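Local coordinates for protein putative type 11 methyltransferase (Sulfolobus solfataricus, PDB 3I9F) that probably acts as an S-adenosylmethionine-dependent methyltransferase and binds zinc ions, at residues B[81-86]-B[110-115]. Numbering follows the deposited sequence.
Sequences FANSFH and IIDWRK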
ATOM      1  N   PHE B  81     -14.985   1.931  10.598  1.00 32.81           N
ATOM      2  CA  PHE B  81     -14.452   2.666  11.745  1.00 31.73           C
ATOM      3  C   PHE B  81     -14.983   1.993  12.973  1.00 31.53           C
ATOM      4  O   PHE B  81     -16.085   2.256  13.389  1.00 30.41           O
ATOM      5  CB  PHE B  81     -14.935   4.105  11.711  1.00 31.57           C
ATOM      6  CG  PHE B  81     -14.207   4.978  10.732  1.00 29.38           C
ATOM      7  CD1 PHE B  81     -12.969   5.511  11.044  1.00 30.38           C
ATOM      8  CD2 PHE B  81     -14.777   5.311   9.552  1.00 30.72           C
ATOM      9  CE1 PHE B  81     -12.318   6.322  10.189  1.00 30.31           C
ATOM     10  CE2 PHE B  81     -14.128   6.130   8.653  1.00 31.46           C
ATOM     11  CZ  PHE B  81     -12.895   6.627   8.964  1.00 32.75           C
ATOM     12  N   ALA B  82     -14.182   1.112  13.551  1.00 32.99           N
ATOM     13  CA  ALA B  82     -14.554   0.344  14.738  1.00 33.45           C
ATOM     14  C   ALA B  82     -13.893   0.875  15.991  1.00 34.04           C
ATOM     15  O   ALA B  82     -12.741   0.554  16.285  1.00 34.64           O
ATOM     16  CB  ALA B  82     -14.176  -1.165  14.544  1.00 33.83           C
ATOM     17  N   ASN B  83     -14.647   1.639  16.756  1.00 34.74           N
ATOM     18  CA  ASN B  83     -14.158   2.262  18.003  1.00 35.51           C
ATOM     19  C   ASN B  83     -12.932   3.072  17.808  1.00 35.21           C
ATOM     20  O   ASN B  83     -12.102   3.106  18.691  1.00 37.42           O
ATOM     21  CB  ASN B  83     -13.896   1.210  19.061  1.00 35.26           C
ATOM     22  CG  ASN B  83     -15.092   0.299  19.242  1.00 38.05           C
ATOM     23  OD1 ASN B  83     -16.213   0.766  19.552  1.00 43.16           O
ATOM     24  ND2 ASN B  83     -14.901  -0.970  18.972  1.00 37.21           N
ATOM     25  N   SER B  84     -12.794   3.691  16.647  1.00 34.08           N
ATOM     26  CA  SER B  84     -11.519   4.288  16.283  1.00 33.57           C
ATOM     27  C   SER B  84     -11.614   5.755  15.876  1.00 33.00           C
ATOM     28  O   SER B  84     -10.644   6.437  15.991  1.00 34.35           O
ATOM     29  CB  SER B  84     -10.813   3.476  15.188  1.00 32.81           C
ATOM     30  OG  SER B  84     -11.578   3.466  13.999  1.00 32.83           O
ATOM     31  N   PHE B  85     -12.747   6.235  15.387  1.00 32.42           N
ATOM     32  CA  PHE B  85     -12.822   7.604  14.916  1.00 32.10           C
ATOM     33  C   PHE B  85     -12.681   8.615  16.033  1.00 32.67           C
ATOM     34  O   PHE B  85     -12.029   9.630  15.873  1.00 32.31           O
ATOM     35  CB  PHE B  85     -14.124   7.853  14.176  1.00 31.89           C
ATOM     36  CG  PHE B  85     -14.187   9.161  13.471  1.00 29.00           C
ATOM     37  CD1 PHE B  85     -13.511   9.349  12.280  1.00 28.71           C
ATOM     38  CD2 PHE B  85     -14.953  10.202  13.979  1.00 28.92           C
ATOM     39  CE1 PHE B  85     -13.584  10.544  11.604  1.00 28.38           C
ATOM     40  CE2 PHE B  85     -15.037  11.427  13.315  1.00 27.35           C
ATOM     41  CZ  PHE B  85     -14.334  11.602  12.134  1.00 29.55           C
ATOM     42  N   HIS B  86     -13.297   8.344  17.167  1.00 33.64           N
ATOM     43  CA  HIS B  86     -13.381   9.334  18.209  1.00 34.19           C
ATOM     44  C   HIS B  86     -12.043   9.828  18.702  1.00 34.92           C
ATOM     45  O   HIS B  86     -11.916  10.992  19.051  1.00 36.40           O
ATOM     46  CB  HIS B  86     -14.252   8.873  19.371  1.00 34.74           C
ATOM     47  CG  HIS B  86     -13.740   7.676  20.095  1.00 34.43           C
ATOM     48  ND1 HIS B  86     -14.276   6.420  19.909  1.00 32.73           N
ATOM     49  CD2 HIS B  86     -12.769   7.541  21.031  1.00 34.24           C
ATOM     50  CE1 HIS B  86     -13.640   5.559  20.685  1.00 33.37           C
ATOM     51  NE2 HIS B  86     -12.722   6.212  21.377  1.00 33.90           N
ATOM     52  N   ILE B 110     -19.814   2.536  10.872  1.00 38.48           N
ATOM     53  CA  ILE B 110     -19.375   2.998  12.181  1.00 38.05           C
ATOM     54  C   ILE B 110     -19.821   2.060  13.286  1.00 38.49           C
ATOM     55  O   ILE B 110     -20.998   1.759  13.402  1.00 38.67           O
ATOM     56  CB  ILE B 110     -19.976   4.394  12.541  1.00 38.26           C
ATOM     57  CG1 ILE B 110     -19.654   5.445  11.465  1.00 37.58           C
ATOM     58  CG2 ILE B 110     -19.513   4.856  13.938  1.00 35.32           C
ATOM     59  CD1 ILE B 110     -18.272   5.389  10.924  1.00 36.91           C
ATOM     60  N   ILE B 111     -18.868   1.606  14.093  1.00 38.86           N
ATOM     61  CA  ILE B 111     -19.140   1.026  15.394  1.00 39.05           C
ATOM     62  C   ILE B 111     -18.408   1.851  16.432  1.00 39.59           C
ATOM     63  O   ILE B 111     -17.239   2.155  16.263  1.00 41.33           O
ATOM     64  CB  ILE B 111     -18.660  -0.425  15.479  1.00 39.46           C
ATOM     65  CG1 ILE B 111     -19.402  -1.275  14.425  1.00 40.73           C
ATOM     66  CG2 ILE B 111     -18.918  -0.986  16.864  1.00 36.94           C
ATOM     67  CD1 ILE B 111     -18.764  -2.643  14.171  1.00 41.70           C
ATOM     68  N   ASP B 112     -19.100   2.248  17.491  1.00 39.57           N
ATOM     69  CA  ASP B 112     -18.484   2.950  18.584  1.00 39.40           C
ATOM     70  C   ASP B 112     -19.327   2.791  19.821  1.00 39.25           C
ATOM     71  O   ASP B 112     -20.491   2.390  19.741  1.00 39.01           O
ATOM     72  CB  ASP B 112     -18.323   4.452  18.277  1.00 39.40           C
ATOM     73  CG  ASP B 112     -17.065   5.059  18.921  1.00 40.00           C
ATOM     74  OD1 ASP B 112     -16.425   4.373  19.757  1.00 41.36           O
ATOM     75  OD2 ASP B 112     -16.684   6.212  18.574  1.00 40.32           O
ATOM     76  N   TRP B 113     -18.714   3.156  20.947  1.00 39.06           N
ATOM     77  CA  TRP B 113     -19.288   3.094  22.267  1.00 39.67           C
ATOM     78  C   TRP B 113     -20.421   4.073  22.483  1.00 40.94           C
ATOM     79  O   TRP B 113     -20.362   5.172  21.989  1.00 41.74           O
ATOM     80  CB  TRP B 113     -18.205   3.394  23.279  1.00 39.23           C
ATOM     81  CG  TRP B 113     -17.158   2.343  23.384  1.00 39.45           C
ATOM     82  CD1 TRP B 113     -16.001   2.275  22.680  1.00 39.44           C
ATOM     83  CD2 TRP B 113     -17.172   1.199  24.243  1.00 38.14           C
ATOM     84  NE1 TRP B 113     -15.276   1.165  23.057  1.00 39.63           N
ATOM     85  CE2 TRP B 113     -15.971   0.484  24.011  1.00 39.30           C
ATOM     86  CE3 TRP B 113     -18.057   0.731  25.208  1.00 38.26           C
ATOM     87  CZ2 TRP B 113     -15.632  -0.675  24.716  1.00 38.67           C
ATOM     88  CZ3 TRP B 113     -17.732  -0.443  25.908  1.00 37.91           C
ATOM     89  CH2 TRP B 113     -16.537  -1.129  25.651  1.00 39.56           C
ATOM     90  N   ARG B 114     -21.457   3.700  23.226  1.00 42.57           N
ATOM     91  CA  ARG B 114     -22.542   4.653  23.451  1.00 44.25           C
ATOM     92  C   ARG B 114     -22.001   5.768  24.351  1.00 44.09           C
ATOM     93  O   ARG B 114     -21.116   5.540  25.168  1.00 42.94           O
ATOM     94  CB  ARG B 114     -23.778   4.020  24.073  1.00 44.76           C
ATOM     95  CG  ARG B 114     -24.313   2.831  23.321  1.00 49.85           C
ATOM     96  CD  ARG B 114     -25.646   2.372  23.891  1.00 55.85           C
ATOM     97  NE  ARG B 114     -25.902   0.940  23.685  1.00 61.64           N
ATOM     98  CZ  ARG B 114     -26.517   0.387  22.617  1.00 65.79           C
ATOM     99  NH1 ARG B 114     -26.947   1.132  21.576  1.00 66.13           N
ATOM    100  NH2 ARG B 114     -26.706  -0.944  22.581  1.00 65.91           N
ATOM    101  N   LYS B 115     -22.573   6.952  24.186  1.00 44.42           N
ATOM    102  CA  LYS B 115     -22.167   8.142  24.889  1.00 45.17           C
ATOM    103  C   LYS B 115     -22.938   8.254  26.208  1.00 46.14           C
ATOM    104  O   LYS B 115     -23.724   9.171  26.417  1.00 45.32           O
ATOM    105  CB  LYS B 115     -22.429   9.341  23.976  1.00 45.03           C
ATOM    106  CG  LYS B 115     -21.774  10.658  24.401  1.00 44.67           C
ATOM    107  CD  LYS B 115     -22.250  11.783  23.494  1.00 44.26           C
ATOM    108  CE  LYS B 115     -21.325  12.982  23.465  1.00 44.76           C
ATOM    109  NZ  LYS B 115     -21.953  14.121  22.678  1.00 45.71           N
TER
HETATM  110  O   HOH W   1     -15.459   4.645  15.185  1.00 30.37           O
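The imidazole of His86 and the carboxylate of Asp112 meet edge to edge, their planes only 14° apart. His86 ND1 donates in the ring plane to the syn lone pair of Asp112 OD2, at 2.8 Å. The chi1 of His86 (63°) sets its ring in the crowded position between backbone N and carbonyl carbon. Asp112 OD2 also bonds Tyr133 OH of helix 130-136, so two partners grip this oxygen. Asp112 OD1 accepts from Trp113 N, which comes from above the carboxylate plane, at 2.9 Å. The buried carboxylate is therefore held at both oxygens and would probably help keep the proton on ND1. An alanine here in place of Asp112 would remove the partners of His86 ND1, Tyr133 OH and Trp113 N, and would probably leave the His86 ring less firmly oriented. The Asn83 amide crosses the Trp113 indole obliquely, planes 45° apart, with Asn83 OD1 3.5 Å from Trp113 CD1. Phe81 stacks on Tyr24, and Phe81 CB touches Ile110 CD1 at 3.7 Å. Two backbone hydrogen bonds link the segments: Ile111 N to Phe81 O (2.9 Å), and Asn83 N, just past its strand, to Ile111 O (2.7 Å). A water bridges Phe85 N and Ile111 O. Parallel neighbours 76-82 and 106-113 end here, linked through helix 91-101 in a beta-alpha-beta crossover of the Rossmann-like methyltransferase fold.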